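Local coordinates for protein luciferase-like enzymeAMP-CoA-ligase (Zophobas atratus, PDB 4W8O) that probably activates carboxylic acids with ATP to acyl-adenylates for ligation to coenzyme A, as a luciferase-like AMP-CoA ligase, at residues A[359-362]-A[367-370]; A[408-413]-A[418-423]. One frame throughout, in Å; residues are numbered along the deposited sequence.

Overall arrangement
Both interactions are antiparallel hairpin contacts in one five-stranded sheet at the periphery of the chain, their centres about 11 Å apart. Interaction 1 pairs strand 357-362 with the start of strand 367-380, and interaction 2 pairs strand 403-411 with the outermost strand 417-422; strands 367-380 and 403-411 are themselves neighbours. The first is partly buried, with three of its seven touching residues enclosed, and relies on aliphatic packing, two good backbone bonds and a water. The second is a surface contact with five backbone bonds, a beta bulge and two tyrosine rings. Where they meet, Y411 OH reaches V369 O at 3.0 Å, probably a hydrogen bond.

Interaction 1 of 2, residues A[359-362]-A[367-370]; sequences KIVN and EIVG
I360 and V369 meet through their methyl branches, CG2 of each lying 3.6 Å apart, as the two side chains cross at a slant. Next to this pair, the backbone N of V369 donates to the carbonyl O of I360 at 3.0 Å, nearly in line with the carbonyl bond (C=O...N 163°). That same I360 O also takes a CA-H...O contact from I368 CA at 3.3 Å. One step on, N362 N donates to E367 O over 3.0 Å; here the donor is tilted 26° from the carbonyl plane, while V369 CG1 packs on N362 CB at 4.0 Å. These bonds and the close V361-I368 pair, with CA atoms 4.4 Å apart, identify an antiparallel beta hairpin. V361 and I368 form a non-hydrogen-bonded pair, and their side chains lie on one face of the sheet. On that face K359 CD passes I368 CG2 at 4.1 Å, the two side chains at about a right angle. The lysine turns CG between its backbone N and carbonyl carbon (chi1 65°), then runs extended to NZ, which forms a salt bridge with D398; F402 adds a cation-pi contact. A water bridges the two backbones beside the I360-V369 bond: it accepts from I360 N at 2.9 Å and probably donates to V369 O. V369 O is further held by the hydroxyl of Y411. Farther along strand 367-380, L377 packs against I360, and the backbones of R378 and E376 bond to those of K359 and V361, tying the hairpin's first strand to a second length of its partner.

Interaction 2 of 2, residues A[408-413]-A[418-423]; sequences IGYYDD and YVIERI
Y410 lays its ring over the start of the Y418 side chain: Y418 CB stands over one face of the Y410 ring, 3.8 Å from the centroid and 20° off the ring normal, a CH-pi contact. This is a beta hairpin of strands 403-411 and 417-422 with a classic beta bulge, in which I420 and E421 both face I408. The rings of Y410 and Y418 are nearly parallel, their planes at 12°, but slid so far apart that they barely overlap; Y410 CE2 approaches Y418 CD1 at 3.5 Å and Y410 OH sits over one Y418 face. A chi1 of 65° tucks the Y410 ring over its own backbone and carries it across to the partner strand. Replacing Y418 by an alanine would probably leave Y410 CE2 and OH without their aromatic neighbour and D412 without the ring beside its carboxylate. That carboxylate slants against the Y418 ring, OD1 lying 3.3 Å from CE1, while OD2 has a long, weak ion pair with K345. Backbone bonds in both directions between Y410 and Y418 fix this end of the register. At the other end I408 packs CD1 on I423 CG1 at 3.5 Å, roughly at right angles, and its CG2 meets I420 CD1. G409 has no CB, and one would collide with Y418 O. The bulge gathers two donors on a single acceptor: I408 O takes I420 N at 2.8 Å in the carbonyl plane, and E421 N at 3.3 Å, tilted out of that plane.

Interaction 1 of 2, residues A[359-362]-A[367-370]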
# COMPACT_ATOMS: atom_id res chain seq x y z
N LYS A 359 -7.37 20.94 -3.99
CA LYS A 359 -8.32 21.96 -4.41
C LYS A 359 -9.63 21.33 -4.86
O LYS A 359 -9.66 20.16 -5.27
CB LYS A 359 -7.72 22.84 -5.52
CG LYS A 359 -7.44 22.12 -6.83
CD LYS A 359 -6.78 23.04 -7.85
CE LYS A 359 -6.69 22.36 -9.20
NZ LYS A 359 -6.04 23.19 -10.26
N ILE A 360 -10.70 22.11 -4.75
CA ILE A 360 -12.02 21.74 -5.26
C ILE A 360 -12.30 22.64 -6.46
O ILE A 360 -12.26 23.86 -6.33
CB ILE A 360 -13.14 21.99 -4.22
CG1 ILE A 360 -12.80 21.35 -2.87
CG2 ILE A 360 -14.48 21.49 -4.74
CD1 ILE A 360 -12.92 19.86 -2.84
N VAL A 361 -12.58 22.04 -7.62
CA VAL A 361 -12.80 22.80 -8.85
C VAL A 361 -14.21 22.61 -9.39
O VAL A 361 -14.71 21.49 -9.53
CB VAL A 361 -11.78 22.39 -9.94
CG1 VAL A 361 -12.11 23.05 -11.27
CG2 VAL A 361 -10.38 22.78 -9.50
N ASN A 362 -14.85 23.74 -9.69
CA ASN A 362 -16.10 23.75 -10.43
C ASN A 362 -15.82 23.40 -11.89
O ASN A 362 -15.14 24.16 -12.58
CB ASN A 362 -16.74 25.14 -10.31
CG ASN A 362 -17.83 25.37 -11.33
OD1 ASN A 362 -18.45 24.43 -11.83
ND2 ASN A 362 -18.06 26.63 -11.67
N GLU A 367 -12.80 26.54 -12.14
CA GLU A 367 -12.24 27.51 -11.21
C GLU A 367 -12.32 26.96 -9.79
O GLU A 367 -13.27 26.26 -9.47
CB GLU A 367 -13.01 28.81 -11.32
CG GLU A 367 -12.18 30.05 -11.05
CD GLU A 367 -12.98 31.32 -11.20
OE1 GLU A 367 -12.38 32.41 -11.09
OE2 GLU A 367 -14.20 31.24 -11.44
N ILE A 368 -11.35 27.29 -8.94
CA ILE A 368 -11.32 26.73 -7.58
C ILE A 368 -12.35 27.44 -6.70
O ILE A 368 -12.57 28.64 -6.83
CB ILE A 368 -9.91 26.67 -6.92
CG1 ILE A 368 -9.68 27.75 -5.85
CG2 ILE A 368 -8.79 26.63 -7.97
CD1 ILE A 368 -9.30 29.12 -6.37
N VAL A 369 -12.98 26.69 -5.80
CA VAL A 369 -14.07 27.23 -5.00
C VAL A 369 -13.73 27.26 -3.52
O VAL A 369 -12.75 26.66 -3.07
CB VAL A 369 -15.39 26.44 -5.23
CG1 VAL A 369 -15.84 26.57 -6.68
CG2 VAL A 369 -15.24 24.97 -4.85
N GLY A 370 -14.56 27.98 -2.77
CA GLY A 370 -14.41 28.13 -1.34
C GLY A 370 -15.01 26.98 -0.57
O GLY A 370 -15.44 25.98 -1.18
O HOH W 1 -10.43 24.78 -3.65

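Interaction 2 of 2, residues A[408-413]-A[418-423]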
# COMPACT_ATOMS: atom_id res chain seq x y z
N ILE A 408 -16.18 13.80 -6.27
CA ILE A 408 -16.86 15.05 -6.00
C ILE A 408 -16.91 15.22 -4.49
O ILE A 408 -17.25 14.27 -3.77
CB ILE A 408 -18.30 15.03 -6.56
CG1 ILE A 408 -18.28 14.95 -8.09
CG2 ILE A 408 -19.09 16.25 -6.11
CD1 ILE A 408 -17.45 16.02 -8.78
N GLY A 409 -16.55 16.42 -4.01
CA GLY A 409 -16.61 16.75 -2.59
C GLY A 409 -16.49 18.25 -2.29
O GLY A 409 -16.67 19.09 -3.17
N TYR A 410 -16.18 18.57 -1.03
CA TYR A 410 -16.03 19.95 -0.58
C TYR A 410 -15.22 19.93 0.73
O TYR A 410 -15.03 18.85 1.31
CB TYR A 410 -17.40 20.59 -0.32
CG TYR A 410 -18.16 19.94 0.81
CD1 TYR A 410 -19.01 18.86 0.57
CD2 TYR A 410 -18.01 20.38 2.13
CE1 TYR A 410 -19.70 18.25 1.61
CE2 TYR A 410 -18.70 19.78 3.17
CZ TYR A 410 -19.54 18.71 2.90
OH TYR A 410 -20.23 18.10 3.92
N TYR A 411 -14.79 21.10 1.19
CA TYR A 411 -14.11 21.23 2.49
C TYR A 411 -14.76 22.27 3.41
O TYR A 411 -15.53 23.12 2.96
CB TYR A 411 -12.61 21.56 2.32
CG TYR A 411 -12.34 22.88 1.64
CD1 TYR A 411 -12.32 22.98 0.25
CD2 TYR A 411 -12.10 24.04 2.38
CE1 TYR A 411 -12.07 24.18 -0.38
CE2 TYR A 411 -11.85 25.25 1.75
CZ TYR A 411 -11.84 25.31 0.37
OH TYR A 411 -11.59 26.50 -0.27
N ASP A 412 -14.42 22.18 4.69
CA ASP A 412 -14.90 23.07 5.75
C ASP A 412 -14.22 24.43 5.78
O ASP A 412 -13.22 24.64 5.11
CB ASP A 412 -14.64 22.43 7.13
CG ASP A 412 -15.74 21.54 7.56
OD1 ASP A 412 -16.75 21.46 6.84
OD2 ASP A 412 -15.61 20.90 8.63
N ASP A 413 -14.75 25.32 6.62
CA ASP A 413 -14.03 26.53 7.03
C ASP A 413 -12.74 26.17 7.77
O ASP A 413 -11.75 26.88 7.66
CB ASP A 413 -14.92 27.41 7.93
CG ASP A 413 -16.03 28.12 7.17
OD1 ASP A 413 -15.89 28.35 5.95
OD2 ASP A 413 -17.05 28.46 7.80
N TYR A 418 -14.46 16.43 2.72
CA TYR A 418 -15.61 15.52 2.61
C TYR A 418 -15.74 15.06 1.17
O TYR A 418 -15.85 15.89 0.26
CB TYR A 418 -16.91 16.23 3.02
CG TYR A 418 -16.96 16.63 4.48
CD1 TYR A 418 -16.41 17.83 4.91
CD2 TYR A 418 -17.56 15.80 5.42
CE1 TYR A 418 -16.46 18.19 6.25
CE2 TYR A 418 -17.61 16.15 6.76
CZ TYR A 418 -17.06 17.35 7.16
OH TYR A 418 -17.10 17.70 8.49
N VAL A 419 -15.71 13.75 0.96
CA VAL A 419 -15.89 13.15 -0.36
C VAL A 419 -17.31 12.61 -0.40
O VAL A 419 -17.73 11.91 0.52
CB VAL A 419 -14.89 12.00 -0.61
CG1 VAL A 419 -15.13 11.36 -1.97
CG2 VAL A 419 -13.46 12.50 -0.48
N ILE A 420 -18.04 12.94 -1.45
CA ILE A 420 -19.46 12.57 -1.51
C ILE A 420 -19.81 11.57 -2.61
O ILE A 420 -20.66 10.70 -2.39
CB ILE A 420 -20.38 13.82 -1.52
CG1 ILE A 420 -20.19 14.67 -2.78
CG2 ILE A 420 -20.12 14.67 -0.29
CD1 ILE A 420 -21.00 15.95 -2.78
N GLU A 421 -19.18 11.65 -3.78
CA GLU A 421 -19.48 10.72 -4.87
C GLU A 421 -18.41 10.72 -5.95
O GLU A 421 -17.57 11.61 -6.00
CB GLU A 421 -20.83 11.06 -5.52
CG GLU A 421 -20.84 12.35 -6.33
CD GLU A 421 -22.17 12.61 -7.01
OE1 GLU A 421 -23.21 12.51 -6.32
OE2 GLU A 421 -22.18 12.91 -8.22
N ARG A 422 -18.46 9.72 -6.82
CA ARG A 422 -17.57 9.63 -7.96
C ARG A 422 -18.24 10.21 -9.20
O ARG A 422 -19.45 10.08 -9.39
CB ARG A 422 -17.17 8.18 -8.24
CG ARG A 422 -16.33 7.56 -7.14
CD ARG A 422 -15.42 6.48 -7.69
NE ARG A 422 -14.51 6.99 -8.72
CZ ARG A 422 -13.39 7.69 -8.49
NH1 ARG A 422 -13.01 7.98 -7.25
NH2 ARG A 422 -12.65 8.09 -9.51
N ILE A 423 -17.43 10.83 -10.05
CA ILE A 423 -17.89 11.30 -11.35
C ILE A 423 -18.14 10.08 -12.25
O ILE A 423 -17.28 9.21 -12.37
CB ILE A 423 -16.85 12.25 -11.98
CG1 ILE A 423 -16.68 13.50 -11.11
CG2 ILE A 423 -17.24 12.62 -13.41
CD1 ILE A 423 -15.35 14.20 -11.28